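Local structure of N-(5'-phosphoribosyl)anthranilate isomerase (Pyrococcus furiosus, 4AAJ) at residues A102-D108 and S143-A147; W84-E89 and L110-V116; F73-V79 and Y95-N101; A121-P125 and L138-I142; L164-S168 and V190-V194. The protein catalyses the isomerisation of N-(5-phospho-beta-D-ribosyl)anthranilate to 1-(2-carboxyphenylamino)-1-deoxy-D-ribulose 5-phosphate, the third step of tryptophan biosynthesis from chorismate. One frame throughout, in Å; residues are numbered along the deposited sequence. Where two conformers were deposited one is given.

Interaction 1 of 5, residues A102-D108 and S143-A147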
# COMPACT_ATOMS: atom_id res chain seq x y z
N ALA A 102 -15.54 1.09 0.53
CA ALA A 102 -16.00 0.35 1.71
C ALA A 102 -16.20 1.35 2.86
O ALA A 102 -15.32 2.15 3.14
CB ALA A 102 -15.00 -0.73 2.11
N LEU A 103 -17.35 1.28 3.50
CA LEU A 103 -17.74 2.28 4.50
C LEU A 103 -16.85 2.24 5.75
O LEU A 103 -16.28 1.19 6.08
CB LEU A 103 -19.21 2.08 4.88
CG LEU A 103 -20.27 2.35 3.79
CD1 LEU A 103 -21.63 1.85 4.25
CD2 LEU A 103 -20.35 3.83 3.44
N PRO A 104 -16.71 3.38 6.45
CA PRO A 104 -16.03 3.38 7.74
C PRO A 104 -16.53 2.24 8.64
O PRO A 104 -15.72 1.59 9.32
CB PRO A 104 -16.43 4.73 8.34
CG PRO A 104 -16.61 5.61 7.15
CD PRO A 104 -17.19 4.73 6.09
N GLN A 105 -17.84 1.98 8.62
CA GLN A 105 -18.44 0.94 9.47
C GLN A 105 -17.91 -0.45 9.15
O GLN A 105 -17.74 -1.28 10.05
CB GLN A 105 -19.97 0.96 9.37
CG GLN A 105 -20.64 2.15 10.02
CD GLN A 105 -20.59 3.43 9.19
OE1 GLN A 105 -20.02 3.47 8.09
NE2 GLN A 105 -21.19 4.49 9.72
N THR A 106 -17.67 -0.71 7.87
CA THR A 106 -17.11 -1.96 7.41
C THR A 106 -15.67 -2.10 7.90
O THR A 106 -15.28 -3.14 8.44
CB THR A 106 -17.15 -2.03 5.87
OG1 THR A 106 -18.51 -2.21 5.44
CG2 THR A 106 -16.30 -3.17 5.34
N ILE A 107 -14.89 -1.05 7.72
CA ILE A 107 -13.50 -1.05 8.16
C ILE A 107 -13.42 -1.27 9.67
O ILE A 107 -12.62 -2.09 10.15
CB ILE A 107 -12.77 0.24 7.72
CG1 ILE A 107 -12.46 0.16 6.21
CG2 ILE A 107 -11.53 0.47 8.57
CD1 ILE A 107 -12.05 1.47 5.58
N ASP A 108 -14.26 -0.57 10.42
CA ASP A 108 -14.24 -0.69 11.87
C ASP A 108 -14.61 -2.09 12.34
O ASP A 108 -13.96 -2.63 13.25
CB ASP A 108 -15.16 0.35 12.52
CG ASP A 108 -14.81 0.60 13.97
OD1 ASP A 108 -13.60 0.66 14.31
OD2 ASP A 108 -15.74 0.73 14.79
N SER A 143 -10.23 11.33 8.33
CA SER A 143 -10.73 11.25 9.71
C SER A 143 -12.12 10.60 9.82
O SER A 143 -12.55 10.25 10.91
CB SER A 143 -10.71 12.64 10.38
OG SER A 143 -11.61 13.54 9.75
N ARG A 144 -12.79 10.43 8.68
CA ARG A 144 -14.08 9.72 8.60
C ARG A 144 -13.91 8.19 8.74
O ARG A 144 -14.76 7.52 9.33
CB ARG A 144 -14.77 10.07 7.28
CG ARG A 144 -16.13 9.45 7.06
CD ARG A 144 -16.67 9.82 5.69
NE ARG A 144 -17.51 8.77 5.11
CZ ARG A 144 -17.87 8.70 3.83
NH1 ARG A 144 -17.47 9.64 2.98
NH2 ARG A 144 -18.64 7.71 3.41
N TYR A 145 -12.83 7.66 8.19
CA TYR A 145 -12.49 6.24 8.35
C TYR A 145 -11.57 6.09 9.56
O TYR A 145 -10.94 7.06 9.99
CB TYR A 145 -11.83 5.70 7.08
CG TYR A 145 -12.69 5.83 5.84
CD1 TYR A 145 -12.80 7.05 5.17
CD2 TYR A 145 -13.41 4.75 5.35
CE1 TYR A 145 -13.60 7.18 4.04
CE2 TYR A 145 -14.20 4.87 4.22
CZ TYR A 145 -14.29 6.08 3.57
OH TYR A 145 -15.08 6.21 2.45
N ASN A 146 -11.52 4.89 10.13
CA ASN A 146 -10.66 4.63 11.28
C ASN A 146 -9.51 3.70 10.88
O ASN A 146 -9.26 2.68 11.52
CB ASN A 146 -11.50 4.04 12.43
CG ASN A 146 -10.68 3.75 13.67
OD1 ASN A 146 -9.88 4.58 14.11
ND2 ASN A 146 -10.87 2.57 14.25
N ALA A 147 -8.81 4.07 9.81
CA ALA A 147 -7.74 3.24 9.26
C ALA A 147 -6.48 3.35 10.09
O ALA A 147 -6.17 4.42 10.62
CB ALA A 147 -7.47 3.60 7.80
O HOH W 1 -13.51 3.08 10.32

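Interaction 2 of 5, residues W84-E89 and L110-V116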
# COMPACT_ATOMS: atom_id res chain seq x y z
N TRP A 84 -14.84 -9.02 2.14
CA TRP A 84 -13.60 -8.84 2.93
C TRP A 84 -13.43 -9.89 3.99
O TRP A 84 -12.37 -10.52 4.07
CB TRP A 84 -13.55 -7.44 3.53
CG TRP A 84 -12.89 -6.46 2.61
CD1 TRP A 84 -13.48 -5.40 1.92
CD2 TRP A 84 -11.48 -6.43 2.24
NE1 TRP A 84 -12.55 -4.73 1.17
CE2 TRP A 84 -11.32 -5.30 1.32
CE3 TRP A 84 -10.35 -7.19 2.59
CZ2 TRP A 84 -10.09 -4.96 0.77
CZ3 TRP A 84 -9.12 -6.84 2.02
CH2 TRP A 84 -8.99 -5.76 1.14
N ALA A 85 -14.47 -10.10 4.79
CA ALA A 85 -14.45 -11.11 5.86
C ALA A 85 -14.07 -12.47 5.30
O ALA A 85 -13.16 -13.13 5.79
CB ALA A 85 -15.80 -11.18 6.55
N MET A 86 -14.74 -12.87 4.23
CA MET A 86 -14.46 -14.16 3.62
C MET A 86 -13.06 -14.25 3.04
O MET A 86 -12.43 -15.29 3.15
CB MET A 86 -15.54 -14.51 2.58
CG MET A 86 -16.92 -14.75 3.19
SD MET A 86 -16.95 -15.65 4.76
CE MET A 86 -16.42 -17.30 4.27
N ALA A 87 -12.55 -13.17 2.45
CA ALA A 87 -11.19 -13.18 1.92
C ALA A 87 -10.16 -13.34 3.04
O ALA A 87 -9.17 -14.05 2.88
CB ALA A 87 -10.91 -11.91 1.12
N ILE A 88 -10.39 -12.66 4.15
CA ILE A 88 -9.49 -12.71 5.31
C ILE A 88 -9.47 -14.15 5.86
O ILE A 88 -8.38 -14.71 6.06
CB ILE A 88 -9.91 -11.68 6.38
CG1 ILE A 88 -9.69 -10.25 5.87
CG2 ILE A 88 -9.11 -11.88 7.68
CD1 ILE A 88 -10.40 -9.19 6.69
N GLU A 89 -10.65 -14.73 6.05
CA GLU A 89 -10.80 -16.09 6.56
C GLU A 89 -10.11 -17.11 5.66
O GLU A 89 -9.38 -18.00 6.13
CB GLU A 89 -12.27 -16.45 6.72
CG GLU A 89 -12.92 -15.81 7.93
CD GLU A 89 -14.41 -16.07 8.03
OE1 GLU A 89 -14.92 -16.99 7.33
OE2 GLU A 89 -15.08 -15.36 8.80
N LEU A 110 -14.37 -4.96 10.56
CA LEU A 110 -13.28 -5.87 10.20
C LEU A 110 -12.15 -5.85 11.23
O LEU A 110 -11.62 -6.90 11.58
CB LEU A 110 -12.73 -5.58 8.80
CG LEU A 110 -13.67 -5.76 7.61
CD1 LEU A 110 -13.01 -5.21 6.36
CD2 LEU A 110 -14.07 -7.22 7.42
N LYS A 111 -11.80 -4.67 11.73
CA LYS A 111 -10.78 -4.54 12.78
C LYS A 111 -11.16 -5.28 14.05
O LYS A 111 -10.35 -6.01 14.61
CB LYS A 111 -10.50 -3.07 13.10
CG LYS A 111 -9.67 -2.36 12.04
CD LYS A 111 -9.52 -0.86 12.31
CE LYS A 111 -8.88 -0.56 13.66
NZ LYS A 111 -7.50 -1.10 13.83
N LYS A 112 -12.41 -5.10 14.49
CA LYS A 112 -12.87 -5.69 15.75
C LYS A 112 -12.98 -7.21 15.65
O LYS A 112 -12.41 -7.93 16.47
CB LYS A 112 -14.20 -5.09 16.21
CG LYS A 112 -14.18 -3.57 16.38
CD LYS A 112 -13.06 -3.10 17.30
CE LYS A 112 -12.86 -1.59 17.21
NZ LYS A 112 -14.11 -0.83 17.52
N GLU A 113 -13.69 -7.68 14.63
CA GLU A 113 -13.94 -9.10 14.45
C GLU A 113 -12.68 -9.90 14.15
O GLU A 113 -12.52 -11.02 14.63
CB GLU A 113 -15.01 -9.33 13.36
CG GLU A 113 -15.35 -10.79 13.09
CD GLU A 113 -16.58 -10.97 12.22
OE1 GLU A 113 -17.17 -9.96 11.78
OE2 GLU A 113 -16.95 -12.13 11.96
N PHE A 114 -11.78 -9.32 13.35
CA PHE A 114 -10.63 -10.06 12.85
C PHE A 114 -9.28 -9.60 13.40
O PHE A 114 -8.28 -10.30 13.26
CB PHE A 114 -10.62 -10.04 11.32
CG PHE A 114 -11.78 -10.77 10.70
CD1 PHE A 114 -11.84 -12.16 10.73
CD2 PHE A 114 -12.83 -10.06 10.13
CE1 PHE A 114 -12.92 -12.83 10.17
CE2 PHE A 114 -13.90 -10.72 9.56
CZ PHE A 114 -13.95 -12.11 9.59
N GLY A 115 -9.24 -8.43 14.02
CA GLY A 115 -7.99 -7.88 14.53
C GLY A 115 -6.97 -7.56 13.44
O GLY A 115 -5.77 -7.51 13.70
N VAL A 116 -7.46 -7.36 12.21
CA VAL A 116 -6.58 -6.99 11.10
C VAL A 116 -6.10 -5.55 11.22
O VAL A 116 -6.82 -4.68 11.72
CB VAL A 116 -7.23 -7.20 9.71
CG1 VAL A 116 -7.37 -8.68 9.40
CG2 VAL A 116 -8.58 -6.48 9.60

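Interaction 3 of 5, residues F73-V79 and Y95-N101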
# COMPACT_ATOMS: atom_id res chain seq x y z
N PHE A 73 0.18 -7.55 3.06
CA PHE A 73 -1.12 -6.92 2.95
C PHE A 73 -1.97 -7.66 1.92
O PHE A 73 -1.52 -7.91 0.82
CB PHE A 73 -0.95 -5.45 2.56
CG PHE A 73 -0.57 -4.57 3.74
CD1 PHE A 73 0.76 -4.49 4.16
CD2 PHE A 73 -1.54 -3.86 4.42
CE1 PHE A 73 1.10 -3.71 5.28
CE2 PHE A 73 -1.21 -3.07 5.52
CZ PHE A 73 0.11 -3.00 5.95
N LEU A 74 -3.19 -8.01 2.30
CA LEU A 74 -4.20 -8.48 1.34
C LEU A 74 -4.81 -7.24 0.69
O LEU A 74 -5.52 -6.48 1.35
CB LEU A 74 -5.25 -9.30 2.07
CG LEU A 74 -6.27 -10.09 1.24
CD1 LEU A 74 -5.53 -11.24 0.56
CD2 LEU A 74 -7.39 -10.58 2.14
N VAL A 75 -4.51 -7.03 -0.59
CA VAL A 75 -4.83 -5.77 -1.29
C VAL A 75 -6.01 -6.04 -2.20
O VAL A 75 -5.96 -6.98 -2.98
CB VAL A 75 -3.65 -5.31 -2.16
CG1 VAL A 75 -3.94 -3.98 -2.86
CG2 VAL A 75 -2.36 -5.20 -1.34
N SER A 76 -7.06 -5.23 -2.10
CA SER A 76 -8.22 -5.47 -2.96
C SER A 76 -9.07 -4.21 -3.16
O SER A 76 -9.04 -3.28 -2.34
CB SER A 76 -9.08 -6.56 -2.34
OG SER A 76 -10.11 -6.98 -3.24
N THR A 77 -9.83 -4.22 -4.25
CA THR A 77 -10.81 -3.18 -4.51
C THR A 77 -12.20 -3.59 -4.02
O THR A 77 -13.17 -2.88 -4.25
CB THR A 77 -10.87 -2.85 -6.01
OG1 THR A 77 -11.12 -4.06 -6.74
CG2 THR A 77 -9.54 -2.26 -6.49
N MET A 78 -12.30 -4.73 -3.35
CA MET A 78 -13.58 -5.15 -2.77
C MET A 78 -14.18 -4.05 -1.90
O MET A 78 -13.45 -3.34 -1.20
CB MET A 78 -13.42 -6.40 -1.91
CG MET A 78 -13.17 -7.67 -2.69
SD MET A 78 -12.98 -9.06 -1.57
CE MET A 78 -11.43 -8.67 -0.76
N VAL A 79 -15.50 -3.93 -1.97
CA VAL A 79 -16.25 -2.92 -1.24
C VAL A 79 -16.95 -3.54 -0.02
O VAL A 79 -17.01 -2.93 1.05
CB VAL A 79 -17.33 -2.26 -2.14
CG1 VAL A 79 -18.15 -1.25 -1.35
CG2 VAL A 79 -16.69 -1.60 -3.36
N TYR A 95 -3.15 -8.28 7.71
CA TYR A 95 -2.98 -6.93 7.19
C TYR A 95 -3.81 -6.84 5.94
O TYR A 95 -3.72 -7.72 5.08
CB TYR A 95 -1.51 -6.67 6.80
CG TYR A 95 -0.57 -6.74 7.98
CD1 TYR A 95 -0.05 -7.96 8.42
CD2 TYR A 95 -0.21 -5.57 8.66
CE1 TYR A 95 0.81 -8.02 9.52
CE2 TYR A 95 0.64 -5.61 9.76
CZ TYR A 95 1.15 -6.84 10.18
OH TYR A 95 2.00 -6.86 11.26
N ILE A 96 -4.62 -5.79 5.84
CA ILE A 96 -5.38 -5.54 4.60
C ILE A 96 -5.17 -4.14 4.06
O ILE A 96 -4.92 -3.19 4.82
CB ILE A 96 -6.89 -5.84 4.76
CG1 ILE A 96 -7.60 -4.79 5.63
CG2 ILE A 96 -7.09 -7.26 5.28
CD1 ILE A 96 -9.12 -4.96 5.65
N GLN A 97 -5.27 -4.02 2.75
CA GLN A 97 -5.13 -2.73 2.09
C GLN A 97 -6.38 -2.54 1.27
O GLN A 97 -6.65 -3.28 0.31
CB GLN A 97 -3.87 -2.69 1.25
CG GLN A 97 -3.69 -1.41 0.45
CD GLN A 97 -2.35 -1.37 -0.23
OE1 GLN A 97 -1.34 -1.74 0.36
NE2 GLN A 97 -2.33 -0.96 -1.48
N VAL A 98 -7.18 -1.57 1.69
CA VAL A 98 -8.49 -1.35 1.08
C VAL A 98 -8.41 -0.23 0.03
O VAL A 98 -8.10 0.92 0.37
CB VAL A 98 -9.54 -0.99 2.16
CG1 VAL A 98 -10.90 -0.79 1.51
CG2 VAL A 98 -9.61 -2.09 3.22
N HIS A 99 -8.67 -0.57 -1.24
CA HIS A 99 -8.75 0.43 -2.30
C HIS A 99 -10.15 0.46 -2.85
O HIS A 99 -10.42 0.01 -3.97
CB HIS A 99 -7.68 0.21 -3.38
CG HIS A 99 -7.71 1.23 -4.51
ND1 HIS A 99 -8.13 2.50 -4.34
CD2 HIS A 99 -7.33 1.12 -5.84
CE1 HIS A 99 -8.04 3.16 -5.51
NE2 HIS A 99 -7.54 2.32 -6.43
N SER A 100 -11.07 1.01 -2.05
CA SER A 100 -12.48 1.07 -2.46
C SER A 100 -13.24 2.01 -1.56
O SER A 100 -12.67 2.53 -0.62
CB SER A 100 -13.15 -0.30 -2.36
OG SER A 100 -13.29 -0.69 -1.00
N ASN A 101 -14.54 2.15 -1.84
CA ASN A 101 -15.47 2.96 -1.03
C ASN A 101 -16.17 2.17 0.08
O ASN A 101 -17.28 2.55 0.50
CB ASN A 101 -16.52 3.64 -1.93
CG ASN A 101 -15.90 4.62 -2.92
OD1 ASN A 101 -14.84 5.20 -2.66
ND2 ASN A 101 -16.56 4.79 -4.06

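Interaction 4 of 5, residues A121-P125 and L138-I142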
# COMPACT_ATOMS: atom_id res chain seq x y z
N ALA A 121 -6.47 3.23 1.13
CA ALA A 121 -5.96 4.03 0.03
C ALA A 121 -6.86 5.21 -0.29
O ALA A 121 -8.09 5.06 -0.39
CB ALA A 121 -5.81 3.17 -1.22
N PHE A 122 -6.25 6.38 -0.45
CA PHE A 122 -6.96 7.59 -0.83
C PHE A 122 -6.29 8.17 -2.07
O PHE A 122 -5.06 8.29 -2.14
CB PHE A 122 -6.98 8.60 0.32
CG PHE A 122 -7.76 8.16 1.53
CD1 PHE A 122 -7.15 7.39 2.53
CD2 PHE A 122 -9.10 8.52 1.69
CE1 PHE A 122 -7.87 6.99 3.66
CE2 PHE A 122 -9.82 8.12 2.82
CZ PHE A 122 -9.20 7.35 3.80
N ARG A 123 -7.10 8.54 -3.06
CA ARG A 123 -6.58 9.17 -4.26
C ARG A 123 -6.25 10.64 -3.99
O ARG A 123 -7.04 11.37 -3.39
CB ARG A 123 -7.58 9.02 -5.43
CG ARG A 123 -7.23 9.83 -6.68
CD ARG A 123 -5.97 9.32 -7.37
NE ARG A 123 -6.27 8.41 -8.48
CZ ARG A 123 -5.39 7.56 -9.01
NH1 ARG A 123 -4.16 7.46 -8.52
NH2 ARG A 123 -5.76 6.78 -10.02
N VAL A 124 -5.06 11.05 -4.41
CA VAL A 124 -4.72 12.47 -4.46
C VAL A 124 -4.85 12.94 -5.91
O VAL A 124 -4.66 12.14 -6.84
CB VAL A 124 -3.31 12.79 -3.89
CG1 VAL A 124 -3.22 12.41 -2.41
CG2 VAL A 124 -2.21 12.10 -4.69
N PRO A 125 -5.19 14.22 -6.12
CA PRO A 125 -5.31 14.80 -7.47
C PRO A 125 -4.02 14.68 -8.30
O PRO A 125 -2.92 14.78 -7.77
CB PRO A 125 -5.62 16.27 -7.19
CG PRO A 125 -6.26 16.29 -5.84
CD PRO A 125 -5.60 15.17 -5.07
N LEU A 138 -8.97 16.17 1.90
CA LEU A 138 -8.64 14.75 2.02
C LEU A 138 -8.49 14.35 3.49
O LEU A 138 -8.87 13.24 3.87
CB LEU A 138 -7.36 14.42 1.24
CG LEU A 138 -7.03 12.94 0.99
CD1 LEU A 138 -7.98 12.31 -0.02
CD2 LEU A 138 -5.60 12.86 0.49
N LEU A 139 -7.96 15.26 4.31
CA LEU A 139 -7.81 15.02 5.76
C LEU A 139 -9.13 14.80 6.50
O LEU A 139 -9.19 13.95 7.39
CB LEU A 139 -6.98 16.13 6.42
CG LEU A 139 -5.46 16.09 6.20
CD1 LEU A 139 -4.85 17.45 6.54
CD2 LEU A 139 -4.78 14.98 7.00
N SER A 140 -10.17 15.53 6.13
CA SER A 140 -11.50 15.29 6.72
C SER A 140 -12.10 13.99 6.19
O SER A 140 -12.84 13.31 6.89
CB SER A 140 -12.45 16.47 6.48
OG SER A 140 -12.54 16.79 5.11
N GLU A 141 -11.77 13.66 4.94
CA GLU A 141 -12.16 12.40 4.31
C GLU A 141 -11.49 11.22 5.02
O GLU A 141 -12.12 10.18 5.22
CB GLU A 141 -11.76 12.45 2.83
CG GLU A 141 -12.34 11.36 1.93
CD GLU A 141 -11.82 11.48 0.50
OE1 GLU A 141 -11.72 12.62 -0.01
OE2 GLU A 141 -11.51 10.43 -0.11
N ILE A 142 -10.23 11.41 5.42
CA ILE A 142 -9.44 10.44 6.18
C ILE A 142 -9.96 10.23 7.61
O ILE A 142 -10.14 9.10 8.05
CB ILE A 142 -7.94 10.83 6.16
CG1 ILE A 142 -7.34 10.58 4.76
CG2 ILE A 142 -7.13 10.09 7.22
CD1 ILE A 142 -6.03 11.29 4.50

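Interaction 5 of 5, residues L164-S168 and V190-V194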
# COMPACT_ATOMS: atom_id res chain seq x y z
N LEU A 164 2.76 16.77 -6.18
CA LEU A 164 3.19 16.19 -4.90
C LEU A 164 2.88 17.13 -3.74
O LEU A 164 3.16 16.80 -2.58
CB LEU A 164 4.70 15.91 -4.92
CG LEU A 164 5.30 14.93 -5.93
CD1 LEU A 164 6.81 15.03 -5.88
CD2 LEU A 164 4.85 13.50 -5.65
N ARG A 165 2.33 18.30 -4.06
CA ARG A 165 2.05 19.32 -3.06
C ARG A 165 0.96 18.92 -2.07
O ARG A 165 1.10 19.16 -0.87
CB ARG A 165 1.71 20.66 -3.72
CG ARG A 165 2.92 21.42 -4.25
CD ARG A 165 3.84 21.86 -3.11
NE ARG A 165 3.17 22.77 -2.18
CZ ARG A 165 3.46 22.89 -0.89
NH1 ARG A 165 4.43 22.15 -0.35
NH2 ARG A 165 2.79 23.75 -0.13
N VAL A 166 -0.12 18.31 -2.56
CA VAL A 166 -1.19 17.85 -1.68
C VAL A 166 -0.61 16.80 -0.74
O VAL A 166 -0.79 16.88 0.49
CB VAL A 166 -2.39 17.26 -2.45
CG1 VAL A 166 -3.48 16.79 -1.49
CG2 VAL A 166 -2.98 18.29 -3.42
N SER A 167 0.13 15.84 -1.32
CA SER A 167 0.75 14.75 -0.55
C SER A 167 1.66 15.27 0.58
O SER A 167 1.56 14.80 1.71
CB SER A 167 1.49 13.78 -1.47
OG SER A 167 0.56 13.03 -2.23
N SER A 168 2.51 16.24 0.25
CA SER A 168 3.38 16.92 1.22
C SER A 168 2.66 17.39 2.48
O SER A 168 3.16 17.20 3.59
CB SER A 168 4.06 18.13 0.56
OG SER A 168 5.25 17.75 -0.11
N VAL A 190 10.96 12.33 -4.34
CA VAL A 190 9.61 12.22 -3.79
C VAL A 190 9.66 12.28 -2.26
O VAL A 190 8.88 13.01 -1.64
CB VAL A 190 8.89 10.94 -4.28
CG1 VAL A 190 7.64 10.66 -3.45
CG2 VAL A 190 8.53 11.06 -5.75
N ILE A 191 10.59 11.54 -1.68
CA ILE A 191 10.75 11.49 -0.22
C ILE A 191 11.15 12.85 0.37
O ILE A 191 10.68 13.22 1.44
CB ILE A 191 11.74 10.39 0.20
CG1 ILE A 191 11.11 9.01 -0.02
CG2 ILE A 191 12.14 10.55 1.67
CD1 ILE A 191 12.05 7.84 0.15
N LYS A 192 12.01 13.59 -0.34
CA LYS A 192 12.43 14.92 0.11
C LYS A 192 11.28 15.91 0.13
O LYS A 192 11.15 16.71 1.06
CB LYS A 192 13.59 15.46 -0.74
CG LYS A 192 14.95 14.90 -0.37
CD LYS A 192 16.08 15.75 -0.95
CE LYS A 192 16.42 15.37 -2.39
NZ LYS A 192 17.34 14.20 -2.46
N VAL A 193 10.42 15.85 -0.89
CA VAL A 193 9.30 16.78 -1.00
C VAL A 193 8.17 16.41 -0.04
O VAL A 193 7.70 17.25 0.72
CB VAL A 193 8.77 16.86 -2.44
CG1 VAL A 193 7.56 17.79 -2.52
CG2 VAL A 193 9.86 17.34 -3.38
N VAL A 194 7.76 15.14 -0.07
CA VAL A 194 6.58 14.68 0.67
C VAL A 194 6.89 14.41 2.14
O VAL A 194 6.04 14.65 3.01
CB VAL A 194 5.98 13.40 0.02
CG1 VAL A 194 4.73 12.95 0.77
CG2 VAL A 194 5.65 13.66 -1.45

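Interaction 1 of 5, residues A102-D108 and S143-A147
In the outer helical layer of the (beta/alpha)8, or TIM, barrel, Pro104 and Ile107 on the first turn of helix 104-114 meet Tyr145, on the way from helix 131-144 to strand 149-153. Pro104 CG lies over one face of the Tyr145 ring, 4.0 Å from its centroid and displaced toward the rim, a CH-pi contact. The neighbouring Pro104 CD approaches Tyr145 CE2 to 3.5 Å. Ile107 crosses the tyrosine at about a right angle and brings CD1 to 3.6 Å from Tyr145 CD2. The edge of the ring is used as well: Ala102 O lies in the ring plane, 3.1 Å from Tyr145 CE2, where the electropositive rim would suit a carbonyl oxygen. The ring is further engaged by a cation-pi contact with Lys120 of strand 117-123. On the more exposed flank, Arg144 runs past the proline, its NE 3.9 Å from Pro104 CG, with the guanidinium facing the Tyr145 hydroxyl. The backbones are joined through a water that donates to Pro104 O and accepts from Asn146 N. Further along the helix, Asp108 CG and Asn146 CG are each anti to their own backbone N (chi1 -160° and -179°), which turns the two polar ends together. Carboxylate and amide stand 73° apart, and Asn146 ND2 gives Asp108 OD1 a weak hydrogen bond of 3.3 Å.

Interaction 2 of 5, residues W84-E89 and L110-V116
Leu110 and Trp84 form the tight end of this contact: Leu110 CD1 presses on Trp84 CB at 3.6 Å, the two side chains crossing at about a right angle, while Leu110 CD2 lies 3.9 Å from Ala85 N. The indole leads away toward the barrel strands, where NE1 is hydrogen-bonded to Met78 O. Further along both segments, Ile88 and Val116 meet tip to tip, Ile88 CG2 4.0 Å from Val116 CG1. These are adjacent outer helices of a TIM barrel, 81-91 and 104-114; the axes of the two short segments pass 11.3 Å apart at their closest and cross at -38°. Toward the solvent side Phe114, with CG anti to its carbonyl carbon (chi1 -65°), reaches across until CE2 is 3.6 Å from Ala85 CB and CD1 4.1 Å from Ile88 CG2. Beyond it the contact is looser and polar: Glu89 OE2 lies in the ring plane at the edge, 3.5 Å from Phe114 CZ, and Glu113 CG covers part of one face. Replacing Phe114 by an alanine would probably open a gap beside Ala85 and Ile88 and free the Glu89 chain to turn. Glu89 OE2 also lies 4.9 Å from Glu113 OE2, and the two carboxylates, if both ionised, would probably repel mildly.

Interaction 3 of 5, residues F73-V79 and Y95-N101
Leu74 and Ile96 pair in register on parallel strands whose short-segment axes come within 4.1 Å and cross at -22°, and alternate residues, Leu74 and Ser76, each give and take a backbone bond with the other strand. Leu74 N donates to Tyr95 O and Leu74 O accepts from Gln97 N, both at 2.8 Å; Ser76 repeats the pattern with Gln97 O and His99 N. At the start of the pair, Tyr95 CB lies almost over the centre of the Phe73 ring, 3.7 Å from its centroid, in a CH-pi contact, and Ile96 O comes to the ring edge. Val75 and Gln97 point the same way side by side, Val75 CG1 3.7 Å from Gln97 NE2, while Gln97 OE1 is hydrogen-bonded to Lys24. Beyond the strands, Ser100 OG swings between its backbone N and carbonyl carbon (chi1 70°) and donates to Met78 O at 2.7 Å, from above the carbonyl plane; it is also bonded to Ala102 N. Ser76 OG accepts from Met78 N in an ST turn and pairs with Val48 O. Strands 72-76 and 95-98, joined through helix 81-91, form a beta-alpha-beta crossover, the repeating unit of the TIM barrel.

Interaction 4 of 5, residues A121-P125 and L138-I142
Phe122 of strand 117-123 supplies the main bump of this contact, a beta-alpha packing of the TIM barrel in which helix 131-144 runs back over the strand, their short segments 154° apart in direction. The phenyl ring, projecting from the strand with CG anti to its carbonyl carbon (chi1 -66°), fits a hollow formed by Leu138, Glu141 and Ile142, one turn of the helix. Ile142 CG1 sits squarely over the ring, 3.7 Å from its centroid and only 7° off the normal, a CH-pi contact at the centre of one face. Glu141 slides past the ring in the opposite direction, its extended chain bringing OE2 into the ring plane at the edge, 3.6 Å from Phe122 CD2. Lys120, two residues back on the strand, makes a cation-pi contact with the same ring. The helix sends its own bump the other way: Leu138, forked at CG, sets its two methyls against successive residues of the chain. Its CD1 branch drops into the notch between Phe122 CB, at 3.9 Å, and the backbone oxygen Arg123 O, at 3.6 Å. The second branch, CD2, turns toward Val124 and lies 3.8 Å from Val124 CG1.

Interaction 5 of 5, residues L164-S168 and V190-V194
Ser168 OG donates to Val193 O over 2.6 Å, the one hydrogen bond between the two segments. It is short but poorly directed: the hydroxyl approaches 63° out of the carbonyl plane, at a C=O...O angle of 107°, so it comes nearly broadside onto the carbonyl instead of along a lone pair. The backbones are unusually close here, with the CA atoms of Ser168 and Val194 3.9 Å apart, and a side chain as small as serine suits such an approach. Val193 CG1, anti to its backbone N (chi1 178°), comes to 3.3 Å from Ser168 OG, so the hydroxyl is flanked by the carbonyl and a methyl of one residue. Two successive outer helices of the TIM barrel meet in this way, the first turn of 165-173 against the last turn of 187-194. Val194 packs across the join, its CG1 3.8 Å from Ser167 O and 4.0 Å from Ser167 CB. The other methyl, Val194 CG2, faces Leu164, whose CB is 4.2 Å away. An alanine at Ser168 is likely to leave the Val193 carbonyl without this hydroxyl partner, with apolar contacts alone between the two segments. Leu164 precedes its helix and reaches over the neighbour, CB lying against Val193 CG1 and CD1 4.3 Å from Val190 CG2. Just ahead of it in the chain, Asp163 makes weak hydrogen bonds to Arg165 N and Val166 N.

From the N terminus, interaction 3 pairs strands 72-76 and 95-98 and closes a loop around helix 81-91. Interaction 2 crosses it, closing the span from that helix through strand 95-98 to helix 104-114, with Trp84 reaching back onto the strand pair. Interaction 1 in turn crosses interaction 2, running from helix 104-114 to residues 143-147, which lead out of helix 131-144. Within its span falls interaction 4, closing the turn from strand 117-123 into that helix; Phe122 and Tyr145 touch between the two. Val98 O and Ala121 N connect interactions 3 and 4 through neighbouring strands. Interaction 5 follows in series, joining helices 165-173 and 187-194 around strand 176-179, and touches interaction 4 where Ser167 meets Val124.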